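Local coordinates for Lmo2349 protein (Listeria monocytogenes, PDB 4GVO), which probably captures L-cystine or related amino acids outside the cell and delivers them to an ABC transporter, as extracellular solute-binding proteins of family 3 do, at residues Asn95-Val103 and Asp166-Val175; Val13-Cys23 and Leu31-Val39. One frame throughout, in Å; residues are numbered along the deposited sequence. Where two conformers were deposited one is given.

Contact 1: Asn95-Val103 and Asp166-Val175; sequences NNFPLQLTV and DATISTPFAV. With HIS (histidine), chain E.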
loop_
_atom_site.group_PDB
_atom_site.type_symbol
_atom_site.label_atom_id
_atom_site.label_comp_id
_atom_site.label_asym_id
_atom_site.label_seq_id
_atom_site.Cartn_x
_atom_site.Cartn_y
_atom_site.Cartn_z
ATOM N N ASN A 95 0.852 -0.104 -9.761
ATOM C CA ASN A 95 1.617 -1.181 -9.116
ATOM C C ASN A 95 0.700 -2.418 -9.027
ATOM O O ASN A 95 -0.518 -2.290 -9.228
ATOM C CB ASN A 95 2.136 -0.810 -7.709
ATOM C CG ASN A 95 3.325 -1.627 -7.304
ATOM O OD1 ASN A 95 3.873 -2.391 -8.128
ATOM N ND2 ASN A 95 3.733 -1.498 -6.065
ATOM N N ASN A 96 1.299 -3.543 -8.693
ATOM C CA ASN A 96 0.614 -4.763 -8.247
ATOM C C ASN A 96 0.904 -4.939 -6.741
ATOM O O ASN A 96 2.012 -4.686 -6.317
ATOM C CB ASN A 96 1.262 -6.025 -8.884
ATOM C CG ASN A 96 1.133 -6.072 -10.353
ATOM O OD1 ASN A 96 2.136 -6.148 -11.059
ATOM N ND2 ASN A 96 -0.070 -5.973 -10.833
ATOM N N PHE A 97 -0.050 -5.431 -5.955
ATOM C CA PHE A 97 0.156 -5.584 -4.525
ATOM C C PHE A 97 -0.379 -6.982 -4.104
ATOM O O PHE A 97 -1.289 -7.094 -3.275
ATOM C CB PHE A 97 -0.520 -4.438 -3.777
ATOM C CG PHE A 97 0.126 -4.049 -2.485
ATOM C CD1 PHE A 97 -0.032 -4.797 -1.321
ATOM C CD2 PHE A 97 0.909 -2.898 -2.419
ATOM C CE1 PHE A 97 0.568 -4.394 -0.127
ATOM C CE2 PHE A 97 1.530 -2.530 -1.256
ATOM C CZ PHE A 97 1.342 -3.271 -0.102
ATOM N N PRO A 98 0.251 -8.060 -4.624
ATOM C CA PRO A 98 -0.232 -9.406 -4.280
ATOM C C PRO A 98 0.097 -9.705 -2.821
ATOM O O PRO A 98 1.243 -9.516 -2.371
ATOM C CB PRO A 98 0.541 -10.325 -5.228
ATOM C CG PRO A 98 1.752 -9.552 -5.580
ATOM C CD PRO A 98 1.307 -8.119 -5.633
ATOM N N LEU A 99 -0.877 -10.168 -2.054
ATOM C CA LEU A 99 -0.721 -10.394 -0.613
ATOM C C LEU A 99 -0.522 -11.872 -0.271
ATOM O O LEU A 99 -1.209 -12.732 -0.792
ATOM C CB LEU A 99 -1.966 -9.908 0.130
ATOM C CG LEU A 99 -2.192 -8.378 0.112
ATOM C CD1 LEU A 99 -3.525 -8.037 0.816
ATOM C CD2 LEU A 99 -1.001 -7.641 0.722
ATOM N N GLN A 100 0.400 -12.126 0.630
ATOM C CA GLN A 100 0.650 -13.432 1.195
ATOM C C GLN A 100 0.846 -13.318 2.694
ATOM O O GLN A 100 1.358 -12.292 3.175
ATOM C CB GLN A 100 1.919 -14.083 0.608
ATOM C CG GLN A 100 1.729 -14.598 -0.813
ATOM C CD GLN A 100 3.032 -14.962 -1.460
ATOM O OE1 GLN A 100 3.718 -14.114 -1.959
ATOM N NE2 GLN A 100 3.401 -16.256 -1.385
ATOM N N LEU A 101 0.515 -14.370 3.428
ATOM C CA LEU A 101 0.980 -14.481 4.800
ATOM C C LEU A 101 2.480 -14.294 4.836
ATOM O O LEU A 101 3.206 -14.732 3.952
ATOM C CB LEU A 101 0.627 -15.800 5.425
ATOM C CG LEU A 101 -0.852 -16.154 5.548
ATOM C CD1 LEU A 101 -1.021 -17.539 6.164
ATOM C CD2 LEU A 101 -1.624 -15.085 6.340
ATOM N N THR A 102 2.932 -13.620 5.886
ATOM C CA THR A 102 4.337 -13.280 6.020
ATOM C C THR A 102 4.725 -13.629 7.461
ATOM O O THR A 102 4.006 -13.331 8.402
ATOM C CB THR A 102 4.533 -11.795 5.703
ATOM O OG1 THR A 102 4.239 -11.574 4.320
ATOM C CG2 THR A 102 5.982 -11.355 5.978
ATOM N N VAL A 103 5.851 -14.324 7.604
ATOM C CA VAL A 103 6.304 -14.865 8.877
ATOM C C VAL A 103 7.797 -14.597 9.077
ATOM O O VAL A 103 8.492 -14.155 8.176
ATOM C CB VAL A 103 6.034 -16.382 8.932
ATOM C CG1 VAL A 103 4.526 -16.684 8.884
ATOM C CG2 VAL A 103 6.801 -17.103 7.811
ATOM N N ASP A 166 2.349 -14.442 15.250
ATOM C CA ASP A 166 2.810 -15.579 14.467
ATOM C C ASP A 166 2.991 -15.231 12.976
ATOM O O ASP A 166 3.805 -15.828 12.284
ATOM C CB ASP A 166 1.793 -16.686 14.626
ATOM C CG ASP A 166 1.730 -17.209 16.057
ATOM O OD1 ASP A 166 2.640 -17.990 16.414
ATOM O OD2 ASP A 166 0.793 -16.800 16.793
ATOM N N ALA A 167 2.200 -14.279 12.484
ATOM C CA ALA A 167 2.188 -13.917 11.068
ATOM C C ALA A 167 1.656 -12.529 10.887
ATOM O O ALA A 167 1.025 -11.978 11.801
ATOM C CB ALA A 167 1.331 -14.896 10.224
ATOM N N THR A 168 1.975 -11.971 9.718
ATOM C CA THR A 168 1.315 -10.770 9.219
ATOM C C THR A 168 0.861 -11.078 7.778
ATOM O O THR A 168 0.902 -12.236 7.336
ATOM C CB THR A 168 2.259 -9.544 9.298
ATOM O OG1 THR A 168 1.530 -8.357 8.952
ATOM C CG2 THR A 168 3.476 -9.669 8.415
ATOM N N ILE A 169 0.443 -10.035 7.056
ATOM C CA ILE A 169 0.102 -10.137 5.640
ATOM C C ILE A 169 0.814 -9.004 4.923
ATOM O O ILE A 169 0.815 -7.867 5.397
ATOM C CB ILE A 169 -1.414 -10.168 5.419
ATOM C CG1 ILE A 169 -1.748 -10.545 3.963
ATOM C CG2 ILE A 169 -2.153 -8.908 5.905
ATOM C CD1 ILE A 169 -3.215 -10.831 3.761
ATOM N N SER A 170 1.523 -9.338 3.847
ATOM C CA SER A 170 2.341 -8.353 3.153
ATOM C C SER A 170 2.566 -8.725 1.701
ATOM O O SER A 170 1.945 -9.684 1.214
ATOM C CB SER A 170 3.696 -8.083 3.863
ATOM O OG SER A 170 4.232 -6.800 3.410
ATOM N N THR A 171 3.382 -7.943 0.985
ATOM C CA THR A 171 3.634 -8.170 -0.433
ATOM C C THR A 171 5.145 -8.301 -0.622
ATOM O O THR A 171 5.900 -7.610 0.063
ATOM C CB THR A 171 2.996 -7.073 -1.298
ATOM O OG1 THR A 171 2.942 -7.498 -2.654
ATOM C CG2 THR A 171 3.679 -5.729 -1.166
ATOM N N PRO A 172 5.587 -9.140 -1.564
ATOM C CA PRO A 172 7.018 -9.338 -1.754
ATOM C C PRO A 172 7.876 -8.081 -1.896
ATOM O O PRO A 172 8.964 -8.034 -1.291
ATOM C CB PRO A 172 7.091 -10.219 -2.951
ATOM C CG PRO A 172 5.903 -11.099 -2.769
ATOM C CD PRO A 172 4.819 -10.166 -2.289
ATOM N N PHE A 173 7.471 -7.045 -2.660
ATOM C CA PHE A 173 8.379 -5.910 -2.830
ATOM C C PHE A 173 8.679 -5.263 -1.497
ATOM O O PHE A 173 9.774 -4.759 -1.273
ATOM C CB PHE A 173 7.895 -4.870 -3.882
ATOM C CG PHE A 173 6.953 -3.818 -3.375
ATOM C CD1 PHE A 173 7.421 -2.715 -2.675
ATOM C CD2 PHE A 173 5.587 -3.868 -3.667
ATOM C CE1 PHE A 173 6.552 -1.710 -2.265
ATOM C CE2 PHE A 173 4.705 -2.892 -3.214
ATOM C CZ PHE A 173 5.175 -1.813 -2.513
ATOM N N ALA A 174 7.679 -5.214 -0.633
ATOM C CA ALA A 174 7.810 -4.555 0.640
ATOM C C ALA A 174 8.657 -5.384 1.610
ATOM O O ALA A 174 9.511 -4.845 2.327
ATOM C CB ALA A 174 6.446 -4.176 1.240
ATOM N N VAL A 175 8.420 -6.688 1.650
ATOM C CA VAL A 175 9.168 -7.630 2.457
ATOM C C VAL A 175 10.651 -7.597 2.043
ATOM O O VAL A 175 11.537 -7.505 2.893
ATOM C CB VAL A 175 8.590 -9.041 2.319
ATOM C CG1 VAL A 175 9.545 -10.083 2.954
ATOM C CG2 VAL A 175 7.184 -9.129 2.929
HETATM N N HIS E . -1.927 -1.581 -0.046
HETATM C CA HIS E . -2.608 -1.166 1.219
HETATM C C HIS E . -4.084 -1.010 1.063
HETATM O O HIS E . -4.564 -1.005 -0.080
HETATM C CB HIS E . -2.012 0.132 1.733
HETATM C CG HIS E . -0.801 -0.092 2.588
HETATM N ND1 HIS E . 0.311 -0.654 2.090
HETATM C CD2 HIS E . -0.562 0.114 3.968
HETATM C CE1 HIS E . 1.217 -0.788 3.092
HETATM N NE2 HIS E . 0.679 -0.292 4.216
HETATM O OXT HIS E . -4.804 -0.904 2.083
#
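Phe-97 of the amino-acid pocket meets Thr-171 and Phe-173 at the start of helix 172-180, next to the antiparallel pairing of strands 99-103 and 168-170. The pocket ring is sandwiched: CG2 of Thr-171 lies over one face, 3.6 Å from the centroid of the Phe-97 ring, and N of the bound histidine sits 3.6 Å above the centre of the other. Phe-173 adds an offset edge-to-face stack, with its edge toward the face of Phe-97, centroids 5.6 Å apart and planes at 87°. Thr-171 suits its place because its two branches do different work: with OG1 anti to the backbone N (chi1 -164°), the hydroxyl donates to Pro-98 O at 2.7 Å while CG2 faces the ring. Beyond Pro-98, which has no N-H to give, the ladder begins with Gln-100 N to Ser-170 O (2.9 Å). Gln-100 O is gripped from opposite faces of its plane, by Ser-170 N at 3.0 Å and by Thr-102 OG1 at 3.2 Å. Asn-95 ND2 lies 3.3 Å from Phe-173 CE2 and is hydrogen-bonded to OE1 of Gln-76. Thr-171 is thus tied to the backbone beside the ring, whose opposite, electron-rich face would probably favour the ligand's amino group.

Contact 2: Val13-Cys23 and Leu31-Val39; sequences VGTGTQFPNVC and LTGYDVELV. With HIS (histidine), chain E.
Val-22 and Asn-21 receive the first turn of helix 34-44 through their carbonyls: Tyr-34 N gives a nearly straight bond to Asn-21 O (2.9 Å, 174° at the hydrogen), while Asp-35 N meets a lone pair of Val-22 O at 3.0 Å. Two N-H groups at a helix start, which lack acceptors within the helix, are thus satisfied by carbonyls from the turn of the neighbouring hairpin. Glycine suits position 33, where the backbones come within 4.1 Å (Gly-33 CA to Val-22 CA) and phi is positive (108°). Val-22 and Asp-35 lie alongside, pointing the same way, with Val-22 CG1 3.4 Å from OD1 of Asp-35. With CG1 anti to the backbone N (chi1 164°), the second methyl, CG2, comes 3.6 Å above the centre of the Phe-19 ring, whose CE2 is 3.2 Å from CE1 of the bound histidine. This branched residue therefore backs a pocket aromatic and packs against the helix at once. In the next shell, Gln-76 and Tyr-94 hold the two carboxylate oxygens of Asp-35, and Phe-19 O accepts from both Val-22 N and Cys-23 N, bracing the bulged hairpin. Farther along, Leu-31 CD2 meets Thr-15 CG2 tip to tip at 4.0 Å, and Val-13 CG2 meets Val-39 CG1 likewise. Leu-31 joins strand 31-32, and Val-39 joins helix 34-44, to strand 9-15, beside strand 49-55, while Trp-233 and Leu-226 of helix 225-234 pack on Tyr-34.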
loop_
_atom_site.group_PDB
_atom_site.type_symbol
_atom_site.label_atom_id
_atom_site.label_comp_id
_atom_site.label_asym_id
_atom_site.label_seq_id
_atom_site.Cartn_x
_atom_site.Cartn_y
_atom_site.Cartn_z
ATOM N N VAL A 13 -3.424 16.051 -2.121
ATOM C CA VAL A 13 -3.163 14.613 -2.129
ATOM C C VAL A 13 -2.814 14.137 -0.738
ATOM O O VAL A 13 -1.792 14.537 -0.171
ATOM C CB VAL A 13 -1.983 14.300 -3.093
ATOM C CG1 VAL A 13 -1.741 12.796 -3.189
ATOM C CG2 VAL A 13 -2.224 14.906 -4.482
ATOM N N GLY A 14 -3.636 13.264 -0.173
ATOM C CA GLY A 14 -3.300 12.631 1.064
ATOM C C GLY A 14 -2.323 11.498 0.852
ATOM O O GLY A 14 -2.520 10.667 -0.029
ATOM N N THR A 15 -1.295 11.472 1.680
ATOM C CA THR A 15 -0.360 10.372 1.713
ATOM C C THR A 15 0.206 10.202 3.101
ATOM O O THR A 15 -0.145 10.958 4.018
ATOM C CB THR A 15 0.722 10.559 0.623
ATOM O OG1 THR A 15 1.428 9.318 0.426
ATOM C CG2 THR A 15 1.720 11.673 0.963
ATOM N N GLY A 16 1.066 9.213 3.272
ATOM C CA GLY A 16 1.708 8.928 4.547
ATOM C C GLY A 16 3.193 9.288 4.548
ATOM O O GLY A 16 3.740 9.859 3.591
ATOM N N THR A 17 3.832 8.951 5.659
ATOM C CA THR A 17 5.276 9.091 5.801
ATOM C C THR A 17 5.935 7.830 6.330
ATOM O O THR A 17 7.153 7.832 6.560
ATOM C CB THR A 17 5.647 10.250 6.755
ATOM O OG1 THR A 17 5.176 9.956 8.083
ATOM C CG2 THR A 17 5.047 11.579 6.229
ATOM N N GLN A 18 5.189 6.721 6.421
ATOM C CA GLN A 18 5.680 5.533 7.108
ATOM C C GLN A 18 5.706 4.314 6.211
ATOM O O GLN A 18 5.617 3.185 6.692
ATOM C CB GLN A 18 4.831 5.243 8.338
ATOM C CG GLN A 18 4.784 6.405 9.318
ATOM C CD GLN A 18 6.121 6.685 9.952
ATOM O OE1 GLN A 18 6.716 5.790 10.551
ATOM N NE2 GLN A 18 6.609 7.927 9.826
ATOM N N PHE A 19 5.873 4.529 4.905
ATOM C CA PHE A 19 6.067 3.422 3.954
ATOM C C PHE A 19 7.388 3.641 3.236
ATOM O O PHE A 19 7.484 4.403 2.249
ATOM C CB PHE A 19 4.900 3.292 2.999
ATOM C CG PHE A 19 4.781 1.947 2.295
ATOM C CD1 PHE A 19 5.861 1.121 2.083
ATOM C CD2 PHE A 19 3.535 1.547 1.759
ATOM C CE1 PHE A 19 5.709 -0.085 1.422
ATOM C CE2 PHE A 19 3.406 0.352 1.059
ATOM C CZ PHE A 19 4.498 -0.474 0.919
ATOM N N PRO A 20 8.456 2.989 3.724
ATOM C CA PRO A 20 9.762 3.214 3.107
ATOM C C PRO A 20 9.755 2.987 1.606
ATOM O O PRO A 20 9.138 2.034 1.120
ATOM C CB PRO A 20 10.672 2.188 3.855
ATOM C CG PRO A 20 10.049 2.092 5.226
ATOM C CD PRO A 20 8.562 2.078 4.899
ATOM N N ASN A 21 10.410 3.890 0.883
ATOM C CA ASN A 21 10.472 3.879 -0.552
ATOM C C ASN A 21 9.180 4.162 -1.300
ATOM O O ASN A 21 9.177 4.149 -2.542
ATOM C CB ASN A 21 11.206 2.670 -1.118
ATOM C CG ASN A 21 12.719 2.906 -1.215
ATOM O OD1 ASN A 21 13.282 3.669 -0.456
ATOM N ND2 ASN A 21 13.367 2.179 -2.089
ATOM N N VAL A 22 8.118 4.452 -0.568
ATOM C CA VAL A 22 6.782 4.691 -1.158
ATOM C C VAL A 22 6.270 6.082 -0.797
ATOM O O VAL A 22 5.901 6.872 -1.660
ATOM C CB VAL A 22 5.812 3.587 -0.748
ATOM C CG1 VAL A 22 4.366 3.993 -1.013
ATOM C CG2 VAL A 22 6.200 2.268 -1.424
ATOM N N CYS A 23 6.271 6.377 0.498
ATOM C CA CYS A 23 5.897 7.703 1.011
ATOM C C CYS A 23 6.569 7.855 2.367
ATOM O O CYS A 23 6.220 7.218 3.333
ATOM C CB CYS A 23 4.372 7.961 1.031
ATOM S SG CYS A 23 3.360 6.729 1.866
ATOM N N LEU A 31 9.626 15.050 1.545
ATOM C CA LEU A 31 8.710 13.949 1.290
ATOM C C LEU A 31 9.049 13.326 -0.082
ATOM O O LEU A 31 9.167 14.028 -1.083
ATOM C CB LEU A 31 7.269 14.439 1.336
ATOM C CG LEU A 31 6.178 13.430 1.208
ATOM C CD1 LEU A 31 6.076 12.523 2.438
ATOM C CD2 LEU A 31 4.848 14.093 0.946
ATOM N N THR A 32 9.211 12.008 -0.097
ATOM C CA THR A 32 9.598 11.343 -1.336
ATOM C C THR A 32 9.148 9.877 -1.303
ATOM O O THR A 32 8.346 9.511 -0.467
ATOM C CB THR A 32 11.121 11.531 -1.586
ATOM O OG1 THR A 32 11.453 11.119 -2.906
ATOM C CG2 THR A 32 11.996 10.781 -0.530
ATOM N N GLY A 33 9.636 9.053 -2.242
ATOM C CA GLY A 33 9.215 7.690 -2.450
ATOM C C GLY A 33 8.386 7.552 -3.713
ATOM O O GLY A 33 7.951 8.539 -4.290
ATOM N N TYR A 34 8.151 6.304 -4.120
ATOM C CA TYR A 34 7.479 6.001 -5.383
ATOM C C TYR A 34 6.177 6.783 -5.586
ATOM O O TYR A 34 5.979 7.396 -6.595
ATOM C CB TYR A 34 7.170 4.498 -5.387
ATOM C CG TYR A 34 6.620 3.944 -6.680
ATOM C CD1 TYR A 34 7.292 4.082 -7.894
ATOM C CD2 TYR A 34 5.426 3.266 -6.692
ATOM C CE1 TYR A 34 6.763 3.559 -9.039
ATOM C CE2 TYR A 34 4.908 2.699 -7.864
ATOM C CZ TYR A 34 5.571 2.859 -9.034
ATOM O OH TYR A 34 5.104 2.339 -10.241
ATOM N N ASP A 35 5.260 6.736 -4.625
ATOM C CA ASP A 35 3.948 7.335 -4.824
ATOM C C ASP A 35 4.062 8.850 -4.895
ATOM O O ASP A 35 3.381 9.497 -5.716
ATOM C CB ASP A 35 2.986 6.920 -3.731
ATOM C CG ASP A 35 2.439 5.512 -3.900
ATOM O OD1 ASP A 35 3.250 4.587 -4.148
ATOM O OD2 ASP A 35 1.192 5.317 -3.691
ATOM N N VAL A 36 4.890 9.409 -4.027
ATOM C CA VAL A 36 5.108 10.848 -3.998
ATOM C C VAL A 36 5.722 11.335 -5.290
ATOM O O VAL A 36 5.220 12.308 -5.897
ATOM C CB VAL A 36 5.934 11.224 -2.784
ATOM C CG1 VAL A 36 6.348 12.715 -2.820
ATOM C CG2 VAL A 36 5.168 10.849 -1.520
ATOM N N GLU A 37 6.783 10.659 -5.741
ATOM C CA GLU A 37 7.437 11.050 -6.972
ATOM C C GLU A 37 6.543 10.843 -8.192
ATOM O O GLU A 37 6.568 11.651 -9.132
ATOM C CB GLU A 37 8.790 10.363 -7.114
ATOM C CG GLU A 37 9.746 10.771 -5.989
ATOM C CD GLU A 37 10.097 12.248 -5.897
ATOM O OE1 GLU A 37 10.000 12.976 -6.913
ATOM O OE2 GLU A 37 10.527 12.691 -4.806
ATOM N N LEU A 38 5.710 9.797 -8.181
ATOM C CA LEU A 38 4.751 9.620 -9.279
ATOM C C LEU A 38 3.765 10.789 -9.334
ATOM O O LEU A 38 3.484 11.301 -10.392
ATOM C CB LEU A 38 4.015 8.278 -9.186
ATOM C CG LEU A 38 3.029 7.989 -10.307
ATOM C CD1 LEU A 38 3.696 8.012 -11.673
ATOM C CD2 LEU A 38 2.387 6.653 -10.009
ATOM N N VAL A 39 3.199 11.183 -8.205
ATOM C CA VAL A 39 2.285 12.318 -8.158
ATOM C C VAL A 39 2.979 13.584 -8.681
ATOM O O VAL A 39 2.387 14.381 -9.400
ATOM C CB VAL A 39 1.695 12.518 -6.746
ATOM C CG1 VAL A 39 0.977 13.855 -6.665
ATOM C CG2 VAL A 39 0.759 11.374 -6.416
HETATM N N HIS E . -1.927 -1.581 -0.046
HETATM C CA HIS E . -2.608 -1.166 1.219
HETATM C C HIS E . -4.084 -1.010 1.063
HETATM O O HIS E . -4.564 -1.005 -0.080
HETATM C CB HIS E . -2.012 0.132 1.733
HETATM C CG HIS E . -0.801 -0.092 2.588
HETATM N ND1 HIS E . 0.311 -0.654 2.090
HETATM C CD2 HIS E . -0.562 0.114 3.968
HETATM C CE1 HIS E . 1.217 -0.788 3.092
HETATM N NE2 HIS E . 0.679 -0.292 4.216
HETATM O OXT HIS E . -4.804 -0.904 2.083
#

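Overall arrangement
Contact 2 closes along the chain before contact 1 opens; their centres are about 19 Å apart, on opposite sides of the chain's centre. Strands 9-15 and 95-104 belong to the same mixed sheet, while the hairpin of contact 2 and helix 172-180 of contact 1 approach each other beside the bound amino acid. There the two join directly: Phe-173 CZ packs 3.7 Å from Phe-19 CZ, and Phe-97 CE2 lies 4.1 Å from Phe-19 CE2. Each contact thus supplies aromatic wall to one pocket, in which Arg-83, Glu-78 and Asn-128 hydrogen-bond to the bound histidine. In a two-lobed binding protein, such bridging aromatics probably help keep the ligand-bound form closed.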